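Side-chain contacts in oxidoreductase, NAD-binding/iron-sulfur cluster-binding protein (Nitratireductor pacificus pht-3B, PDB 6ZXU), which is a catabolic reductive dehalogenase that carries cobalamin and two [4Fe-4S] clusters and probably removes halogen from organic substrates by reduction: residues A169-M174 with G387-A392; F116-M121 with Y453-E458; K544-R547 with A553-F556; S499-T504 with G589-M594. All blocks are in the same frame, centred on the assembly; numbering follows the deposited sequence.

All four contacts are buried; none is a surface contact. Contacts 1 and 2 lie about 10 Å apart, centre to centre, and touch through Met-174 and Glu-458. In each, an arginine on a helix reaches a backbone carbonyl at the end of another helix, and contact 2 adds a salt bridge. Contacts 3 and 4 sit together in the iron-sulfur region, about 8 Å between centres. Both touch the same cluster, and Arg-500 probably hydrogen-bonds to Ser-555 between them. No hydrogen bond crosses either contact directly. Their chemistry is apolar packing around cysteines that bind iron, and contact 4 also borders cobalamin.

Contact 1 (A169-M174 with G387-A392); sequences AARTDM and GYYLGA
The C-terminal turn of helix 376-390, at Tyr-389 and Leu-390, is held by Arg-171 of helix 168-190. Arg-171 grips the carbonyl oxygen of Tyr-389 side-on with two nitrogens. Arg-171 NE and Arg-171 NH2 both stand 2.9 Å from Tyr-389 O. The oxygen lies close to the guanidinium plane, and the bonds are moderately bent, near 147°. NH2 approaches almost in line with the C=O bond, while NE is tilted from the carbonyl plane. Arg-171 is bent at chi2 (-95°), which turns the guanidinium back toward this carbonyl. Arg-171 CD lies over one face of the Tyr-389 ring, a CH-pi contact 4.3 Å from its centroid. Arg-171 CB meets the hydroxyl at the rim, 3.4 Å from Tyr-389 OH, whose polar partner is Thr-167. The helix stops here in a Schellman motif, with Gly-391 at positive phi. The partial negative charge expected at the helix C-terminus would probably strengthen the hold on the guanidinium. An alanine in place of Arg-171 removes both N-H donors and is likely to leave the Tyr-389 carbonyl without its charged partner and the ring without its CH-pi partner. Arg-171 NH1 hydrogen-bonds to Thr-172 OG1 at 2.9 Å and also to the Gln-149 carbonyl. A water accepts a weak bond from Arg-171 NH2 and donates to Tyr-388 O. Next to the guanidinium the packing is apolar. Leu-390 CD2 lies 4.0 Å from Arg-171 CG and 4.5 Å from Met-174 CE, and Leu-390 and Met-174 also touch Val-462 of helix 445-469.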
# COMPACT_ATOMS: atom_id res chain seq x y z
N ALA A 169 15.12 -11.11 -12.19
CA ALA A 169 14.78 -10.39 -13.42
C ALA A 169 13.34 -10.54 -13.77
O ALA A 169 12.70 -9.59 -14.18
CB ALA A 169 15.64 -10.89 -14.57
N ALA A 170 12.79 -11.71 -13.56
CA ALA A 170 11.32 -11.93 -13.77
C ALA A 170 10.44 -11.25 -12.71
O ALA A 170 9.45 -10.64 -13.02
CB ALA A 170 11.03 -13.43 -13.79
N ARG A 171 10.85 -11.33 -11.45
CA ARG A 171 10.22 -10.57 -10.37
C ARG A 171 10.24 -9.06 -10.67
O ARG A 171 9.24 -8.38 -10.58
CB ARG A 171 10.95 -10.89 -9.06
CG ARG A 171 10.58 -10.08 -7.81
CD ARG A 171 11.55 -8.94 -7.70
NE ARG A 171 11.54 -8.17 -6.48
CZ ARG A 171 11.94 -6.91 -6.43
NH1 ARG A 171 12.44 -6.32 -7.50
NH2 ARG A 171 11.93 -6.27 -5.29
N THR A 172 11.39 -8.55 -11.02
CA THR A 172 11.51 -7.13 -11.31
C THR A 172 10.83 -6.76 -12.64
O THR A 172 10.19 -5.71 -12.72
CB THR A 172 12.97 -6.75 -11.26
OG1 THR A 172 13.56 -7.24 -10.04
CG2 THR A 172 13.11 -5.26 -11.36
N ASP A 173 10.90 -7.61 -13.65
CA ASP A 173 10.04 -7.39 -14.84
C ASP A 173 8.57 -7.28 -14.51
O ASP A 173 7.85 -6.44 -15.09
CB ASP A 173 10.26 -8.48 -15.91
CG ASP A 173 11.50 -8.24 -16.76
OD1 ASP A 173 12.12 -7.12 -16.73
OD2 ASP A 173 11.91 -9.20 -17.44
N MET A 174 8.07 -8.17 -13.67
CA MET A 174 6.65 -8.08 -13.24
C MET A 174 6.29 -6.70 -12.69
O MET A 174 5.25 -6.10 -13.03
CB MET A 174 6.36 -9.18 -12.17
CG MET A 174 4.94 -9.16 -11.67
SD MET A 174 4.73 -10.23 -10.18
CE MET A 174 5.88 -9.41 -9.00
N GLY A 387 7.97 -12.41 1.22
CA GLY A 387 7.16 -11.15 1.20
C GLY A 387 8.05 -9.91 1.08
O GLY A 387 7.72 -9.03 0.30
N TYR A 388 9.19 -9.87 1.76
CA TYR A 388 10.08 -8.69 1.71
C TYR A 388 10.73 -8.55 0.34
O TYR A 388 10.71 -7.48 -0.27
CB TYR A 388 11.08 -8.70 2.85
CG TYR A 388 10.41 -8.55 4.20
CD1 TYR A 388 9.64 -7.41 4.51
CD2 TYR A 388 10.56 -9.49 5.17
CE1 TYR A 388 9.02 -7.29 5.72
CE2 TYR A 388 9.95 -9.36 6.43
CZ TYR A 388 9.18 -8.27 6.69
OH TYR A 388 8.56 -8.10 7.92
N TYR A 389 11.09 -9.68 -0.24
CA TYR A 389 11.62 -9.72 -1.59
C TYR A 389 10.69 -9.15 -2.62
O TYR A 389 11.12 -8.50 -3.58
CB TYR A 389 11.94 -11.20 -1.97
CG TYR A 389 12.33 -11.44 -3.39
CD1 TYR A 389 13.53 -10.94 -3.94
CD2 TYR A 389 11.54 -12.22 -4.19
CE1 TYR A 389 13.92 -11.25 -5.25
CE2 TYR A 389 11.94 -12.55 -5.49
CZ TYR A 389 13.14 -12.04 -6.00
OH TYR A 389 13.46 -12.37 -7.27
N LEU A 390 9.41 -9.43 -2.46
CA LEU A 390 8.42 -9.01 -3.42
C LEU A 390 7.94 -7.62 -3.16
O LEU A 390 7.28 -7.02 -4.00
CB LEU A 390 7.21 -9.99 -3.41
CG LEU A 390 7.48 -11.42 -3.87
CD1 LEU A 390 6.32 -12.32 -3.52
CD2 LEU A 390 7.68 -11.38 -5.38
N GLY A 391 8.25 -7.06 -2.02
CA GLY A 391 7.96 -5.62 -1.75
C GLY A 391 7.10 -5.29 -0.55
O GLY A 391 6.66 -4.15 -0.41
N ALA A 392 6.78 -6.27 0.30
CA ALA A 392 6.02 -5.95 1.51
C ALA A 392 6.82 -5.06 2.45
O ALA A 392 8.03 -5.14 2.51
CB ALA A 392 5.59 -7.24 2.21
O HOH W 1 11.93 -5.77 -2.34

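Contact 2 (F116-M121 with Y453-E458); sequences FLDASM and YMRGAE
The guanidinium of Arg-455 meets Leu-117 O and Asp-118 OD2 at its edge, near its plane. The carboxylate of Asp-118 is turned 67° from the guanidinium, so the two flat groups do not pair face to face or side by side. A single oxygen is used. Arg-455 NH1 lies 2.7 Å from Asp-118 OD2, on the anti side of that oxygen and tilted out of the carboxylate plane, in a salt bridge bent to 142°. The other terminal nitrogen, Arg-455 NH2, is 2.9 Å from Leu-117 O. This bond is straighter, at 159°, but the donor stands above the carbonyl plane. Bends at chi2 and chi3 curl the long chain of Arg-455 so that both nitrogens reach the loop. The loop follows helix 103-116, which ends in a Schellman motif with Asp-118 at positive phi. A leucine in place of Arg-455 would probably leave the Leu-117 carbonyl without this donor and Asp-118 with one positive partner fewer. Asp-118 OD2 also pairs with Arg-451, and Arg-455 NH2 with Glu-178 of helix 168-190. Arg-455 is buried and Asp-118 partly exposed. Arg-175 lies close with like charge, and the acids Asp-118 and Glu-178 probably offset the positive charge gathered here.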
# COMPACT_ATOMS: atom_id res chain seq x y z
N PHE A 116 5.74 7.40 -6.95
CA PHE A 116 4.58 7.00 -6.15
C PHE A 116 4.33 5.48 -6.25
O PHE A 116 4.04 4.80 -5.24
CB PHE A 116 3.38 7.82 -6.53
CG PHE A 116 2.08 7.37 -5.91
CD1 PHE A 116 1.84 7.60 -4.53
CD2 PHE A 116 1.09 6.81 -6.65
CE1 PHE A 116 0.66 7.26 -3.95
CE2 PHE A 116 -0.13 6.41 -6.06
CZ PHE A 116 -0.33 6.66 -4.71
N LEU A 117 4.54 4.92 -7.43
CA LEU A 117 4.36 3.49 -7.69
C LEU A 117 5.60 2.69 -7.40
O LEU A 117 5.68 1.54 -7.74
CB LEU A 117 3.89 3.26 -9.12
CG LEU A 117 2.60 3.91 -9.52
CD1 LEU A 117 2.34 3.69 -10.99
CD2 LEU A 117 1.42 3.36 -8.75
N ASP A 118 6.58 3.31 -6.77
CA ASP A 118 7.80 2.67 -6.36
C ASP A 118 8.78 2.30 -7.54
O ASP A 118 9.54 1.37 -7.44
CB ASP A 118 7.53 1.49 -5.44
CG ASP A 118 6.69 1.89 -4.26
OD1 ASP A 118 7.19 2.72 -3.44
OD2 ASP A 118 5.50 1.45 -4.19
N ALA A 119 8.82 3.12 -8.60
CA ALA A 119 9.98 3.14 -9.45
C ALA A 119 11.19 3.56 -8.62
O ALA A 119 11.08 4.35 -7.73
CB ALA A 119 9.80 4.12 -10.63
N SER A 120 12.34 3.01 -8.95
CA SER A 120 13.60 3.36 -8.29
C SER A 120 14.23 4.63 -8.86
O SER A 120 14.84 5.42 -8.13
CB SER A 120 14.63 2.18 -8.38
OG SER A 120 14.13 0.99 -7.73
N MET A 121 14.07 4.83 -10.15
CA MET A 121 14.76 5.93 -10.88
C MET A 121 13.95 6.15 -12.14
O MET A 121 13.48 5.19 -12.73
CB MET A 121 16.17 5.47 -11.21
CG MET A 121 17.05 6.46 -11.96
SD MET A 121 18.75 5.86 -12.19
CE MET A 121 19.02 5.22 -10.57
N TYR A 453 -3.57 -1.37 -2.24
CA TYR A 453 -4.44 -2.53 -2.55
C TYR A 453 -3.90 -3.32 -3.75
O TYR A 453 -3.74 -4.54 -3.67
CB TYR A 453 -5.80 -2.07 -2.91
CG TYR A 453 -6.66 -1.73 -1.72
CD1 TYR A 453 -6.49 -2.38 -0.54
CD2 TYR A 453 -7.68 -0.84 -1.83
CE1 TYR A 453 -7.33 -2.11 0.52
CE2 TYR A 453 -8.50 -0.52 -0.78
CZ TYR A 453 -8.37 -1.20 0.39
OH TYR A 453 -9.26 -0.96 1.49
N MET A 454 -3.52 -2.62 -4.79
CA MET A 454 -2.98 -3.23 -5.95
C MET A 454 -1.65 -3.90 -5.71
O MET A 454 -1.45 -5.08 -6.07
CB MET A 454 -2.88 -2.19 -7.08
CG MET A 454 -2.33 -2.67 -8.44
SD MET A 454 -0.55 -2.65 -8.40
CE MET A 454 -0.09 -0.90 -7.87
N ARG A 455 -0.74 -3.21 -5.06
CA ARG A 455 0.56 -3.77 -4.76
C ARG A 455 0.47 -4.98 -3.85
O ARG A 455 1.16 -6.02 -4.07
CB ARG A 455 1.44 -2.73 -4.11
CG ARG A 455 2.84 -3.17 -3.74
CD ARG A 455 3.69 -3.66 -4.91
NE ARG A 455 3.60 -2.73 -6.06
CZ ARG A 455 4.19 -1.52 -6.11
NH1 ARG A 455 4.90 -1.07 -5.08
NH2 ARG A 455 4.04 -0.74 -7.21
N GLY A 456 -0.35 -4.88 -2.81
CA GLY A 456 -0.60 -6.03 -1.91
C GLY A 456 -1.15 -7.28 -2.63
O GLY A 456 -0.67 -8.35 -2.41
N ALA A 457 -2.17 -7.08 -3.43
CA ALA A 457 -2.84 -8.13 -4.17
C ALA A 457 -1.88 -8.84 -5.07
O ALA A 457 -1.90 -10.08 -5.16
CB ALA A 457 -4.02 -7.63 -4.95
N GLU A 458 -1.00 -8.11 -5.72
CA GLU A 458 0.08 -8.71 -6.50
C GLU A 458 1.01 -9.58 -5.72
O GLU A 458 1.32 -10.72 -6.09
CB GLU A 458 0.85 -7.59 -7.22
CG GLU A 458 2.13 -8.00 -7.94
CD GLU A 458 2.89 -6.72 -8.40
OE1 GLU A 458 2.25 -5.86 -8.99
OE2 GLU A 458 4.09 -6.56 -8.24

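Contact 3 (K544-R547 with A553-F556); sequences KCAR and AISF. With SF4 (iron/sulfur cluster), chain D.
Ala-546 and Ile-554 bring their CA atoms to 4.8 Å as the chain, after helix 544-548, doubles back against the first turn of that helix. Ile-554 straddles the turn with two branches. Ile-554 CG2 rests 3.7 Å from Ala-546 CB. Ile-554 CD1 reaches the other way and lies 3.9 Å from Cys-545 CB, close to the Cys-545 carbonyl. With CG2 anti to the backbone N and CG1 beside it (chi1 -64°), the two branches divide between neighbouring helix residues. Phe-556 receives Ala-546 from the other side. The methyl sits squarely over the middle of the ring, Ala-546 CB 3.6 Å from the centroid of the Phe-556 ring and 8° off the ring normal, a close CH-pi contact. The far rim of the ring lies by the helix backbone, with Phe-556 CZ 3.5 Å from Ala-546 O. One water joins the two backbones, donating to Ala-546 O and to Ile-554 O, each at 2.8 Å. Segment 544-547 lies in a ferredoxin-type CxxCxxCxxxCP motif, and 553-556 follows it. Cys-539, Cys-542 and Cys-545 serve one cluster, and Cys-549 goes to the other. Cys-545 SG binds iron FE1 of the chain D cluster at 2.3 Å, so Ile-554 packs beside a cluster ligand, and it touches the second cluster as well. Around this turn, Lys-544 and Arg-547 form salt bridges to Asp-627 of helix 619-628. Ala-553 leans on helix 572-581, and the loop runs on from Phe-556 to strand 560-562.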
# COMPACT_ATOMS: atom_id res chain seq x y z
N LYS A 544 -6.49 13.47 18.42
CA LYS A 544 -6.25 14.22 17.19
C LYS A 544 -7.07 13.70 15.99
O LYS A 544 -7.64 14.48 15.22
CB LYS A 544 -4.76 14.30 16.92
CG LYS A 544 -4.40 15.18 15.70
CD LYS A 544 -2.98 15.66 15.78
CE LYS A 544 -2.64 16.47 14.55
NZ LYS A 544 -1.40 17.28 14.77
N CYS A 545 -7.08 12.39 15.76
CA CYS A 545 -7.86 11.79 14.71
C CYS A 545 -9.32 12.16 14.89
O CYS A 545 -9.97 12.47 13.89
CB CYS A 545 -7.68 10.27 14.70
SG CYS A 545 -8.04 9.43 16.32
N ALA A 546 -9.86 12.01 16.09
CA ALA A 546 -11.24 12.35 16.33
C ALA A 546 -11.58 13.82 15.98
O ALA A 546 -12.62 14.11 15.38
CB ALA A 546 -11.58 12.03 17.79
N ARG A 547 -10.73 14.72 16.36
CA ARG A 547 -10.90 16.13 16.11
C ARG A 547 -10.83 16.47 14.68
O ARG A 547 -11.54 17.36 14.23
CB ARG A 547 -9.78 16.89 16.81
CG ARG A 547 -9.92 18.41 16.84
CD ARG A 547 -8.68 18.99 17.49
NE ARG A 547 -7.61 19.03 16.53
CZ ARG A 547 -6.34 18.82 16.80
NH1 ARG A 547 -5.99 18.46 18.01
NH2 ARG A 547 -5.43 18.91 15.83
N ALA A 553 -16.84 10.89 12.89
CA ALA A 553 -17.15 9.48 13.01
C ALA A 553 -16.29 8.81 14.08
O ALA A 553 -16.63 7.75 14.55
CB ALA A 553 -16.95 8.79 11.66
N ILE A 554 -15.15 9.38 14.48
CA ILE A 554 -14.23 8.73 15.43
C ILE A 554 -14.66 9.08 16.85
O ILE A 554 -14.91 10.23 17.16
CB ILE A 554 -12.75 9.11 15.10
CG1 ILE A 554 -12.42 8.56 13.72
CG2 ILE A 554 -11.81 8.65 16.19
CD1 ILE A 554 -11.07 8.96 13.21
N SER A 555 -14.65 8.08 17.73
CA SER A 555 -14.98 8.28 19.13
C SER A 555 -13.98 9.11 19.94
O SER A 555 -12.77 8.87 19.91
CB SER A 555 -15.20 6.94 19.81
OG SER A 555 -15.47 7.14 21.20
N PHE A 556 -14.49 10.11 20.63
CA PHE A 556 -13.79 10.90 21.64
C PHE A 556 -13.88 10.28 23.01
O PHE A 556 -13.32 10.81 23.96
CB PHE A 556 -14.39 12.31 21.76
CG PHE A 556 -14.09 13.22 20.63
CD1 PHE A 556 -14.91 13.30 19.58
CD2 PHE A 556 -13.03 14.07 20.70
CE1 PHE A 556 -14.64 14.18 18.54
CE2 PHE A 556 -12.75 14.95 19.68
CZ PHE A 556 -13.57 15.02 18.60
FE1 SF4 D . -6.02 8.85 17.13
FE2 SF4 D . -3.97 10.04 18.62
FE3 SF4 D . -3.34 8.40 16.56
FE4 SF4 D . -4.44 7.29 18.79
S1 SF4 D . -2.48 8.42 18.58
S2 SF4 D . -5.01 6.89 16.72
S3 SF4 D . -5.83 8.98 19.31
S4 SF4 D . -4.46 10.35 16.54
O HOH W 2 -14.66 12.24 15.27

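Contact 4 (S499-T504 with G589-M594); sequences SRIGDT and GRCMKM. With SF4 (iron/sulfur cluster), chain E; SF4 (iron/sulfur cluster), chain D.
Ile-501 lies between two iron-sulfur clusters, against a sulfide of one and a cysteine ligand of the other. Ile-501 CG1 lies 3.7 Å from S2 of the chain D cluster. Ile-501 CG2 lies 3.9 Å from Cys-591 SG, which binds iron FE3 of the chain E cluster at 2.3 Å. Cys-591 is in the short helix 590-594 of the ferredoxin-like dicluster region, with Gly-589 as the helix N-cap. The thiolate of Cys-591 sits between the backbone N and the carbonyl carbon (chi1 48°), which turns it to the cluster. Residues 499-501 of the loop lie against the chain D cluster. Arg-500 CB lies 3.6 Å from S3 of that cluster, and S3 is also near the guanidinium edge. The guanidinium hydrogen-bonds to the backbone carbonyls of Ser-555, Gly-557 and Cys-539. Its positive charge is likely to offset part of the negative charge of the cluster. Cobalamin is close too: the Ile-501 carbonyl and Asp-503 OD2 hydrogen-bond to it, and Met-592 lines its pocket. The loop is tied across its own base by Ser-499 OG, which donates to Thr-504 O at 3.0 Å. On the helix side, Ile-501 CD1 ends 3.6 Å from the carbonyl oxygen of Cys-591.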
# COMPACT_ATOMS: atom_id res chain seq x y z
N SER A 499 -6.37 1.03 17.91
CA SER A 499 -6.20 2.46 18.02
C SER A 499 -7.57 3.16 18.11
O SER A 499 -8.61 2.60 17.81
CB SER A 499 -5.40 3.04 16.87
OG SER A 499 -6.22 3.18 15.72
N ARG A 500 -7.51 4.43 18.50
CA ARG A 500 -8.76 5.23 18.57
C ARG A 500 -9.43 5.36 17.22
O ARG A 500 -10.65 5.38 17.11
CB ARG A 500 -8.47 6.57 19.22
CG ARG A 500 -9.70 7.52 19.26
CD ARG A 500 -9.43 8.87 19.95
NE ARG A 500 -9.04 8.69 21.31
CZ ARG A 500 -9.82 8.38 22.33
NH1 ARG A 500 -11.16 8.33 22.15
NH2 ARG A 500 -9.30 8.25 23.51
N ILE A 501 -8.69 5.43 16.15
CA ILE A 501 -9.31 5.48 14.80
C ILE A 501 -10.45 4.51 14.64
O ILE A 501 -11.49 4.88 14.19
CB ILE A 501 -8.25 5.34 13.70
CG1 ILE A 501 -7.29 6.50 13.79
CG2 ILE A 501 -8.88 5.32 12.36
CD1 ILE A 501 -6.10 6.51 12.76
N GLY A 502 -10.26 3.27 15.03
CA GLY A 502 -11.38 2.40 15.25
C GLY A 502 -11.25 1.14 14.49
O GLY A 502 -10.92 0.07 15.09
N ASP A 503 -11.49 1.23 13.20
CA ASP A 503 -11.42 0.10 12.30
C ASP A 503 -10.09 0.05 11.59
O ASP A 503 -9.96 -0.62 10.55
CB ASP A 503 -12.61 0.14 11.23
CG ASP A 503 -14.02 -0.40 11.85
OD1 ASP A 503 -14.17 -0.50 13.14
OD2 ASP A 503 -14.94 -0.81 11.02
N THR A 504 -9.07 0.69 12.18
CA THR A 504 -7.71 0.71 11.67
C THR A 504 -6.79 0.38 12.87
O THR A 504 -6.96 0.92 13.96
CB THR A 504 -7.33 2.12 11.12
OG1 THR A 504 -8.14 2.50 10.07
CG2 THR A 504 -5.92 2.17 10.60
N GLY A 589 -9.05 9.40 3.87
CA GLY A 589 -8.20 8.73 4.87
C GLY A 589 -7.49 9.72 5.74
O GLY A 589 -6.35 9.54 6.16
N ARG A 590 -8.19 10.79 6.04
CA ARG A 590 -7.64 11.88 6.78
C ARG A 590 -7.15 11.51 8.15
O ARG A 590 -6.14 12.06 8.68
CB ARG A 590 -8.64 13.03 6.86
CG ARG A 590 -8.12 14.27 7.58
CD ARG A 590 -8.91 15.54 7.27
NE ARG A 590 -8.57 16.66 8.17
CZ ARG A 590 -7.54 17.45 8.04
NH1 ARG A 590 -6.73 17.28 7.02
NH2 ARG A 590 -7.28 18.35 8.99
N CYS A 591 -7.85 10.57 8.79
CA CYS A 591 -7.49 10.06 10.12
C CYS A 591 -6.12 9.46 10.10
O CYS A 591 -5.33 9.59 11.07
CB CYS A 591 -8.58 9.09 10.58
SG CYS A 591 -9.05 7.86 9.36
N MET A 592 -5.72 8.81 9.02
CA MET A 592 -4.36 8.27 8.91
C MET A 592 -3.30 9.39 8.82
O MET A 592 -2.21 9.26 9.39
CB MET A 592 -4.19 7.39 7.68
CG MET A 592 -4.97 6.12 7.70
SD MET A 592 -4.57 5.22 6.16
CE MET A 592 -5.62 6.09 5.13
N LYS A 593 -3.64 10.48 8.19
CA LYS A 593 -2.73 11.60 8.04
C LYS A 593 -2.50 12.32 9.34
O LYS A 593 -1.37 12.75 9.61
CB LYS A 593 -3.31 12.56 6.95
CG LYS A 593 -2.45 13.84 6.73
CD LYS A 593 -3.23 14.82 5.87
CE LYS A 593 -2.60 16.25 5.96
NZ LYS A 593 -1.26 16.36 5.33
N MET A 594 -3.56 12.56 10.13
CA MET A 594 -3.45 13.45 11.26
C MET A 594 -2.79 12.81 12.51
O MET A 594 -2.34 13.51 13.44
CB MET A 594 -4.83 14.04 11.56
CG MET A 594 -5.42 14.88 10.44
SD MET A 594 -4.46 16.37 10.12
CE MET A 594 -3.68 15.80 8.84
FE1 SF4 E . -13.65 7.98 7.73
FE2 SF4 E . -12.20 10.13 6.75
FE3 SF4 E . -11.15 8.57 8.81
FE4 SF4 E . -13.27 10.26 9.25
S1 SF4 E . -11.22 10.80 8.64
S2 SF4 E . -13.04 8.11 9.91
S3 SF4 E . -14.35 10.09 7.26
S4 SF4 E . -11.68 7.90 6.75
FE1 SF4 D . -6.02 8.85 17.13
FE2 SF4 D . -3.97 10.04 18.62
FE3 SF4 D . -3.34 8.40 16.56
FE4 SF4 D . -4.44 7.29 18.79
S1 SF4 D . -2.48 8.42 18.58
S2 SF4 D . -5.01 6.89 16.72
S3 SF4 D . -5.83 8.98 19.31
S4 SF4 D . -4.46 10.35 16.54